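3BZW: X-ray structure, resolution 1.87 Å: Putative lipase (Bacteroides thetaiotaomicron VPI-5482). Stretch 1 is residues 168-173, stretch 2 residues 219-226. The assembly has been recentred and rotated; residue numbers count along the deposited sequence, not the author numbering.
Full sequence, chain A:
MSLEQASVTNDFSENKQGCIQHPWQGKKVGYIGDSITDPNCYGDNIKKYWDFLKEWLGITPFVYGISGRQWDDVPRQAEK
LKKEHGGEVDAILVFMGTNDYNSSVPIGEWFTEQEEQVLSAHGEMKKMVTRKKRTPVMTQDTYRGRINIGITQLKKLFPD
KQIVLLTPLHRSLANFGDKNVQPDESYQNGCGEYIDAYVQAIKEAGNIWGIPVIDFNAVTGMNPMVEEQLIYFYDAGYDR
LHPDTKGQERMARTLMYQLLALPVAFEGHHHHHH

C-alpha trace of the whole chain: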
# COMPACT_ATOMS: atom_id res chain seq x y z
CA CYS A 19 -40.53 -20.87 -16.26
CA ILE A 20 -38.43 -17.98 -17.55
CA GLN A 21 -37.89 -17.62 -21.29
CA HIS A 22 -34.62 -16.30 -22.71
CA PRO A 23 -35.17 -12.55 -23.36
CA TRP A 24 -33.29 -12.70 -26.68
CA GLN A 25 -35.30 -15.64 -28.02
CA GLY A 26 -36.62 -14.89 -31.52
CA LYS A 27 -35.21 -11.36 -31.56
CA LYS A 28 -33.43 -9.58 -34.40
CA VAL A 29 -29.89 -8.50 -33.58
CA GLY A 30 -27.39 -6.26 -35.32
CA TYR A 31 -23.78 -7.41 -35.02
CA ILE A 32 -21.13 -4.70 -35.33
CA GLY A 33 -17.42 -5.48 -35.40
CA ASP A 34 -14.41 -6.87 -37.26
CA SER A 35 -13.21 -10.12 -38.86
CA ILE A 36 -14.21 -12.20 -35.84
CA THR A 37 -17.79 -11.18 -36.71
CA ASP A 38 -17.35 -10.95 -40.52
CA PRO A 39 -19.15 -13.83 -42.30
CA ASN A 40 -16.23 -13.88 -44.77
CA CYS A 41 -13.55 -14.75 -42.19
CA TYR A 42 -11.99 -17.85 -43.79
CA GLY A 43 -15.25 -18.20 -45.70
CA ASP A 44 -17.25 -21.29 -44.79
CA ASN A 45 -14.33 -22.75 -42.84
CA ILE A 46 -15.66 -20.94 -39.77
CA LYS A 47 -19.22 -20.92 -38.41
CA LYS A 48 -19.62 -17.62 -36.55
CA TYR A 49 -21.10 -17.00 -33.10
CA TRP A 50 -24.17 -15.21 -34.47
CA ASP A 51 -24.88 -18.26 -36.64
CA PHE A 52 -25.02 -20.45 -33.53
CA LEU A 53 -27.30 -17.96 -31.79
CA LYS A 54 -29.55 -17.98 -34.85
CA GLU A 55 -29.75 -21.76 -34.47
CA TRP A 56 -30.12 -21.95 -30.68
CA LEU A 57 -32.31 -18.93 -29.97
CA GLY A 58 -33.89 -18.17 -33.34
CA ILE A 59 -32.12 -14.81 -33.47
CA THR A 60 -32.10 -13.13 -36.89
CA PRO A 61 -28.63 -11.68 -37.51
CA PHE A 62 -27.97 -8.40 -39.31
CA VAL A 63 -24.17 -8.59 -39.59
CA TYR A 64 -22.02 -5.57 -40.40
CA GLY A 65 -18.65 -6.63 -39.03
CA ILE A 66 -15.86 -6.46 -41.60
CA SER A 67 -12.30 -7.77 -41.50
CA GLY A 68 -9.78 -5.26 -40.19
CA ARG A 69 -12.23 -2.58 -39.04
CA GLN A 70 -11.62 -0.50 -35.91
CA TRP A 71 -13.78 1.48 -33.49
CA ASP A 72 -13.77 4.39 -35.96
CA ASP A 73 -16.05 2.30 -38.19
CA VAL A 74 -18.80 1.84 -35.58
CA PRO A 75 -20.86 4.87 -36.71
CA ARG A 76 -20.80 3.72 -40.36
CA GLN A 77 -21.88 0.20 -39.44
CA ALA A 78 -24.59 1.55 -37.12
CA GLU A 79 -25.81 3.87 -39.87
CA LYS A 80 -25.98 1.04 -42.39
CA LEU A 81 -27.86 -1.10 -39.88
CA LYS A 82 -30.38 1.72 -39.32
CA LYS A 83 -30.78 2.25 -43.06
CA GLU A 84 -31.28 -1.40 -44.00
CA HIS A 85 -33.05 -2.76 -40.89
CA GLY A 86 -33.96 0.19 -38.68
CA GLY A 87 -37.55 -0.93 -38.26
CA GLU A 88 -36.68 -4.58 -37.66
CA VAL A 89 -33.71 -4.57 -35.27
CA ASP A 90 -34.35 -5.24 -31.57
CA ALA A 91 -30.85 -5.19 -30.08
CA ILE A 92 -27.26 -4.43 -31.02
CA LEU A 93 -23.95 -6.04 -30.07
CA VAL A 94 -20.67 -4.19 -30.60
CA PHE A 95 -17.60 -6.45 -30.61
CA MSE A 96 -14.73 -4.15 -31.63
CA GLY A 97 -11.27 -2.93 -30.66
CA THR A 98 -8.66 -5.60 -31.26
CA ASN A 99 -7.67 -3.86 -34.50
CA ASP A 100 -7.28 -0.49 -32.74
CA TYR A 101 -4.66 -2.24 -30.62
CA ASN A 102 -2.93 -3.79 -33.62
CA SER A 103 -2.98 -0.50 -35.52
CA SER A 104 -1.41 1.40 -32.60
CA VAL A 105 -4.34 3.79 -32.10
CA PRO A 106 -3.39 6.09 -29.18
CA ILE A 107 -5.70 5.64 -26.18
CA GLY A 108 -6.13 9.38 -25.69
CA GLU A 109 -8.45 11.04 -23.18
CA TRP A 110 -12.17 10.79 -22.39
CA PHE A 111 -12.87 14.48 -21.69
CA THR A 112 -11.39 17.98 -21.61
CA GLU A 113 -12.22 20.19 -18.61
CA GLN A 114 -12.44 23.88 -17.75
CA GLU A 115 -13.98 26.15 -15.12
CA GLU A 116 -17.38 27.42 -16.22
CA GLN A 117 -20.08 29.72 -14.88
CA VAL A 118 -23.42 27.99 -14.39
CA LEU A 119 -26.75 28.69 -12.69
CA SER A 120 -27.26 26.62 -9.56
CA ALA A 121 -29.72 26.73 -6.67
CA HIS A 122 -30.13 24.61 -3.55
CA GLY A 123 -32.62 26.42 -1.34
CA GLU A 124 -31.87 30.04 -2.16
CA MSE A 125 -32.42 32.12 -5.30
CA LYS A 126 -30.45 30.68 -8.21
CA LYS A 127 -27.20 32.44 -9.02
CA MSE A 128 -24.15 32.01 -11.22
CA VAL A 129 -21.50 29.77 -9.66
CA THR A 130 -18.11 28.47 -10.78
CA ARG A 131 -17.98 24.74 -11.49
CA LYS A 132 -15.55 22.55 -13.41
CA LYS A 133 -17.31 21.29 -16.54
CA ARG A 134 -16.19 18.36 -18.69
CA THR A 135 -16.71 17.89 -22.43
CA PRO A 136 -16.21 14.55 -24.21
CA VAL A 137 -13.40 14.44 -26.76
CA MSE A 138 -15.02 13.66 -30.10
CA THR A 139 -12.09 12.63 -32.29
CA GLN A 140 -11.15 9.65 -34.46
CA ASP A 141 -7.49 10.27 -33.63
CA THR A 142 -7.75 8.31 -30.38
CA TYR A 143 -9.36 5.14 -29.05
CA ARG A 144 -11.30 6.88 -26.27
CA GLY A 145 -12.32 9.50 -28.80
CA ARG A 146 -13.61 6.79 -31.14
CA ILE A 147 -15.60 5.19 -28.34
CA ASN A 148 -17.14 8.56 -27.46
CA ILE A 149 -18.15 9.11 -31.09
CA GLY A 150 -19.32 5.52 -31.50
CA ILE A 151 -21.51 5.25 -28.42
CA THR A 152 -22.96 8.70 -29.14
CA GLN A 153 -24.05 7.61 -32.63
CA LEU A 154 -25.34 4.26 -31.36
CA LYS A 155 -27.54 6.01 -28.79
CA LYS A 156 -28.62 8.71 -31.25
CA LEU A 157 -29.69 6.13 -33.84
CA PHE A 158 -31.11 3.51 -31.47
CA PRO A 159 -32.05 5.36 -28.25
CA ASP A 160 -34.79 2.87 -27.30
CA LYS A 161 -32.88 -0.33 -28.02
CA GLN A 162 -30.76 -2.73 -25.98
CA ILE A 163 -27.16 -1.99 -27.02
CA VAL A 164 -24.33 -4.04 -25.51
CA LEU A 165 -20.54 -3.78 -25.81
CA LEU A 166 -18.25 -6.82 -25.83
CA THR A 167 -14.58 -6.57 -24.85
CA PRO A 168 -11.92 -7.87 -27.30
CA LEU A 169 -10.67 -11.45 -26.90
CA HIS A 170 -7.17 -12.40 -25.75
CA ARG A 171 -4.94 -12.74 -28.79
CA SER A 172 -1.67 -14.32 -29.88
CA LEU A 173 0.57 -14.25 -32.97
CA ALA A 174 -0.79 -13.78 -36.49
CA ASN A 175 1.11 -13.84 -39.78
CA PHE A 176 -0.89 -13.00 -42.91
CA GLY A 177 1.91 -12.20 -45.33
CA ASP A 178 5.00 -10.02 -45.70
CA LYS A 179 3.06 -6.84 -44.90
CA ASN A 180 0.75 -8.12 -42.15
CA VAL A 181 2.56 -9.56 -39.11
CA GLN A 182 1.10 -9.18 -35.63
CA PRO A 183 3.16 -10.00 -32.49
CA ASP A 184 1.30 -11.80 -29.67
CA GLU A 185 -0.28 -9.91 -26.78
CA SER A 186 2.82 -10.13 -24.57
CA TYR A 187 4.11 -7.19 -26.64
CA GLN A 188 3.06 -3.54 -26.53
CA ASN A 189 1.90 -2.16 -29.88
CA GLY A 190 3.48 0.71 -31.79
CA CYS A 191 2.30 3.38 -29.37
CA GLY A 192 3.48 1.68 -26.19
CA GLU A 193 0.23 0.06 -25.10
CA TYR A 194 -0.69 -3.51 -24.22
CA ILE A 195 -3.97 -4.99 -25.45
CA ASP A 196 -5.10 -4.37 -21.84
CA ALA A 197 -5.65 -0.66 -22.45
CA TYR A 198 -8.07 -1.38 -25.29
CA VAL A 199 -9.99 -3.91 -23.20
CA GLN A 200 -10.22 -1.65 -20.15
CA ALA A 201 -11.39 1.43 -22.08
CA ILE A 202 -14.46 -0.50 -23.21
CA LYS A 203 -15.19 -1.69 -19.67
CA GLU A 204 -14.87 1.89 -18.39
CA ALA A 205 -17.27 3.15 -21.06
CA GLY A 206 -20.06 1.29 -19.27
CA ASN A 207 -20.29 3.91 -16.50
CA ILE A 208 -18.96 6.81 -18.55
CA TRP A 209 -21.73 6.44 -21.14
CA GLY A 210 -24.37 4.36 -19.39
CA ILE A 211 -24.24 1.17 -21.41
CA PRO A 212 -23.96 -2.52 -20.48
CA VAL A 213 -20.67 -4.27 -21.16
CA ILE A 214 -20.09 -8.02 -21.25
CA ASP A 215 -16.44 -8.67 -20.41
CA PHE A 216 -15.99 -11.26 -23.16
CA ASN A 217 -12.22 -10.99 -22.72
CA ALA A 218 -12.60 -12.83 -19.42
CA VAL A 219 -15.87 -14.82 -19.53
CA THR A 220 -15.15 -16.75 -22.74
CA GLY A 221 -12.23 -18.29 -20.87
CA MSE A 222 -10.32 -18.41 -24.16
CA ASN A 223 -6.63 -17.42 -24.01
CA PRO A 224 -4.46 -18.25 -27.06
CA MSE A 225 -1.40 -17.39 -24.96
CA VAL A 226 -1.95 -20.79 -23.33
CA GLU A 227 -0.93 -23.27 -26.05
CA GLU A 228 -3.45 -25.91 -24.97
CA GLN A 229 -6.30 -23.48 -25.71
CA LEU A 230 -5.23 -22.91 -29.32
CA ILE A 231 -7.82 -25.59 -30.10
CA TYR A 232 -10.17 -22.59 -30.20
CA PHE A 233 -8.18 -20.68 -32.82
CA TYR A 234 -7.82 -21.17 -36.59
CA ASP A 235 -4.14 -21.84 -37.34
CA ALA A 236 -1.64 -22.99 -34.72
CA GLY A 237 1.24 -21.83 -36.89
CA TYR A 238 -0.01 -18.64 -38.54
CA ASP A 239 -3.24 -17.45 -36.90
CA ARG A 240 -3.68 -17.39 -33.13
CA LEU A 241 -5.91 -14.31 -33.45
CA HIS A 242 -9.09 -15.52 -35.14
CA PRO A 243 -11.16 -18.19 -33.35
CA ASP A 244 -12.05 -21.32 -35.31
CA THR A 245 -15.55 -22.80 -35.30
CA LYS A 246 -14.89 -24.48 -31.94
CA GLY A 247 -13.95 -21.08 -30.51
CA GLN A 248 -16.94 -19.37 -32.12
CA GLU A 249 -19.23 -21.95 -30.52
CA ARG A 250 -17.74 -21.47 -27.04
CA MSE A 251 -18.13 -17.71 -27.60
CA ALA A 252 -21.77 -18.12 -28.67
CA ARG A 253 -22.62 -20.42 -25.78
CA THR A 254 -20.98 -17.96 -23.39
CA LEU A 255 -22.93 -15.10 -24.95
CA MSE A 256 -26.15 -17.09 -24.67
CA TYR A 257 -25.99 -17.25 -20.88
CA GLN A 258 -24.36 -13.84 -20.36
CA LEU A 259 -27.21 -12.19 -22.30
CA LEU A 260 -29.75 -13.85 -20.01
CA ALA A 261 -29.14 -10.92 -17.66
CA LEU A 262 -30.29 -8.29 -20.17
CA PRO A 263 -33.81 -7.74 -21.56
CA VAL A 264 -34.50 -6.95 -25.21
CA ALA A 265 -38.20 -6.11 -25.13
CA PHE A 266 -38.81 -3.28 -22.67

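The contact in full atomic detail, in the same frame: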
# COMPACT_ATOMS: atom_id res chain seq x y z
N PRO A 168 -12.74 -7.07 -26.38
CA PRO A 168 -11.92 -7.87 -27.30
C PRO A 168 -11.38 -9.13 -26.63
O PRO A 168 -11.14 -9.14 -25.41
CB PRO A 168 -10.80 -6.90 -27.70
CG PRO A 168 -11.46 -5.55 -27.57
CD PRO A 168 -12.23 -5.69 -26.28
N LEU A 169 -11.18 -10.18 -27.41
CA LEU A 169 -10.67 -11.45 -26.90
C LEU A 169 -9.15 -11.43 -26.76
O LEU A 169 -8.48 -10.63 -27.41
CB LEU A 169 -11.04 -12.60 -27.85
CG LEU A 169 -12.51 -12.78 -28.22
CD1 LEU A 169 -12.64 -13.89 -29.25
CD2 LEU A 169 -13.31 -13.10 -26.96
N HIS A 170 -8.62 -12.30 -25.90
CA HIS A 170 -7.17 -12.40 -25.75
C HIS A 170 -6.69 -12.81 -27.13
O HIS A 170 -7.43 -13.44 -27.89
CB HIS A 170 -6.80 -13.46 -24.70
CG HIS A 170 -6.79 -12.93 -23.30
ND1 HIS A 170 -7.94 -12.70 -22.58
CD2 HIS A 170 -5.76 -12.54 -22.50
CE1 HIS A 170 -7.62 -12.19 -21.40
NE2 HIS A 170 -6.31 -12.08 -21.33
N ARG A 171 -5.45 -12.46 -27.46
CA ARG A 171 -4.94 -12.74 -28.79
C ARG A 171 -3.46 -13.10 -28.81
O ARG A 171 -2.69 -12.60 -27.99
CB ARG A 171 -5.15 -11.51 -29.67
CG ARG A 171 -4.66 -10.23 -29.01
CD ARG A 171 -4.80 -9.03 -29.93
NE ARG A 171 -3.86 -9.12 -31.03
CZ ARG A 171 -4.04 -8.55 -32.22
NH1 ARG A 171 -5.15 -7.85 -32.46
NH2 ARG A 171 -3.12 -8.68 -33.16
N SER A 172 -3.07 -13.94 -29.76
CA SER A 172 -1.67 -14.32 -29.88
C SER A 172 -1.16 -13.96 -31.28
O SER A 172 -1.78 -13.17 -31.99
CB SER A 172 -1.49 -15.81 -29.59
OG SER A 172 -0.10 -16.13 -29.54
N LEU A 173 -0.04 -14.56 -31.68
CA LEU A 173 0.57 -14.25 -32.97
C LEU A 173 -0.30 -14.48 -34.20
O LEU A 173 -1.16 -15.37 -34.22
CB LEU A 173 1.88 -15.02 -33.11
CG LEU A 173 1.80 -16.54 -33.31
CD1 LEU A 173 1.66 -16.85 -34.79
CD2 LEU A 173 3.04 -17.20 -32.75
N VAL A 219 -14.88 -13.75 -19.58
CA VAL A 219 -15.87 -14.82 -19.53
C VAL A 219 -15.82 -15.94 -20.56
O VAL A 219 -16.30 -17.04 -20.28
CB VAL A 219 -17.31 -14.25 -19.47
CG1 VAL A 219 -17.47 -13.42 -18.20
CG2 VAL A 219 -17.61 -13.42 -20.71
N THR A 220 -15.25 -15.69 -21.74
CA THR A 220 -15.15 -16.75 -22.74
C THR A 220 -14.16 -17.81 -22.25
O THR A 220 -14.24 -18.98 -22.63
CB THR A 220 -14.65 -16.23 -24.11
OG1 THR A 220 -13.34 -15.66 -23.95
CG2 THR A 220 -15.59 -15.17 -24.66
N GLY A 221 -13.23 -17.38 -21.40
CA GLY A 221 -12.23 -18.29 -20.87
C GLY A 221 -11.27 -18.77 -21.94
O GLY A 221 -10.59 -19.78 -21.78
N MSE A 222 -11.20 -18.04 -23.05
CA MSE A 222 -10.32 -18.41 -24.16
C MSE A 222 -9.06 -17.54 -24.23
O MSE A 222 -9.14 -16.35 -24.53
CB MSE A 222 -11.10 -18.32 -25.48
CG MSE A 222 -12.15 -19.41 -25.66
SE MSE A 222 -13.48 -19.02 -27.03
CE MSE A 222 -12.32 -18.26 -28.39
N ASN A 223 -7.90 -18.14 -23.97
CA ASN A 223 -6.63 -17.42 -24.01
C ASN A 223 -5.63 -18.13 -24.91
O ASN A 223 -5.04 -19.14 -24.52
CB ASN A 223 -6.05 -17.30 -22.60
CG ASN A 223 -4.86 -16.36 -22.53
OD1 ASN A 223 -4.27 -16.00 -23.55
ND2 ASN A 223 -4.49 -15.98 -21.31
N PRO A 224 -5.41 -17.62 -26.14
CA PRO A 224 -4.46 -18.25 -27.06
C PRO A 224 -3.01 -18.21 -26.58
O PRO A 224 -2.13 -18.84 -27.18
CB PRO A 224 -4.69 -17.47 -28.37
CG PRO A 224 -5.05 -16.10 -27.88
CD PRO A 224 -5.99 -16.40 -26.72
N MSE A 225 -2.75 -17.47 -25.50
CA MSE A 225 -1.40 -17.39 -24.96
C MSE A 225 -1.07 -18.69 -24.23
O MSE A 225 0.08 -18.96 -23.90
CB MSE A 225 -1.26 -16.19 -24.01
CG MSE A 225 -1.27 -14.84 -24.72
SE MSE A 225 0.09 -14.64 -26.10
CE MSE A 225 1.62 -14.31 -24.95
N VAL A 226 -2.11 -19.49 -23.97
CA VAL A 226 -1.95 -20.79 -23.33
C VAL A 226 -2.10 -21.77 -24.50
O VAL A 226 -3.20 -21.97 -25.00
CB VAL A 226 -3.06 -21.06 -22.28
CG1 VAL A 226 -2.87 -22.45 -21.68
CG2 VAL A 226 -3.01 -20.00 -21.19
O HOH W 1 -10.59 -13.90 -24.44
O HOH W 2 0.30 -18.52 -28.30

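How do the two backbones lie against each other? Neither stretch forms regular structure where they touch, yet their end-to-end directions differ by just 17°, so they run side by side in the same sense. The nearest alpha carbons pair His170 with Asn223 (CA to CA, 5.3 Å) and Ser172 with Pro224 (CA to CA, 5.6 Å). Despite this closeness, no direct hydrogen bond links the stretches; van der Waals contact and two waters do the work.

What does His170 contribute? It covers the most surface, and its CB points toward the other chain segment, 3.7 Å from Met222 O and 3.7 Å from Pro224 CD. Its backbone is joined through water 1, which accepts from His170 N (2.9 Å) and donates to Met222 O (2.8 Å). The water thus satisfies an amide and a carbonyl that do not pair directly.

Why does Pro224 fit so closely? Its ring is compact and apolar, and it packs along the backbone of the first stretch: CD lies 3.5 Å from His170 O, while CG lies 3.5 Å from both Arg171 CA and Ser172 N. Pro224 sits in a type I turn from Asn223 to Val226, closed by Val226 N donating to Asn223 O (3.0 Å). Asn223 OD1 also accepts from Met225 N (2.9 Å), tying its side chain to the turn.

What holds the two ends of the contact? At one, Leu169 CD2 meets Thr220 CG2 at 3.8 Å, a methyl-to-methyl contact, and Leu169 CD1 approaches Met222 CE at 4.5 Å. At the other, Ser172 CB packs 3.8 Å from Pro224 CB, and Ser172 OG lies 3.8 Å from the selenium, SE, of selenomethionine Met225. Water 2 bridges Ser172 OG (2.7 Å) and Pro224 O (2.7 Å), donating to the carbonyl.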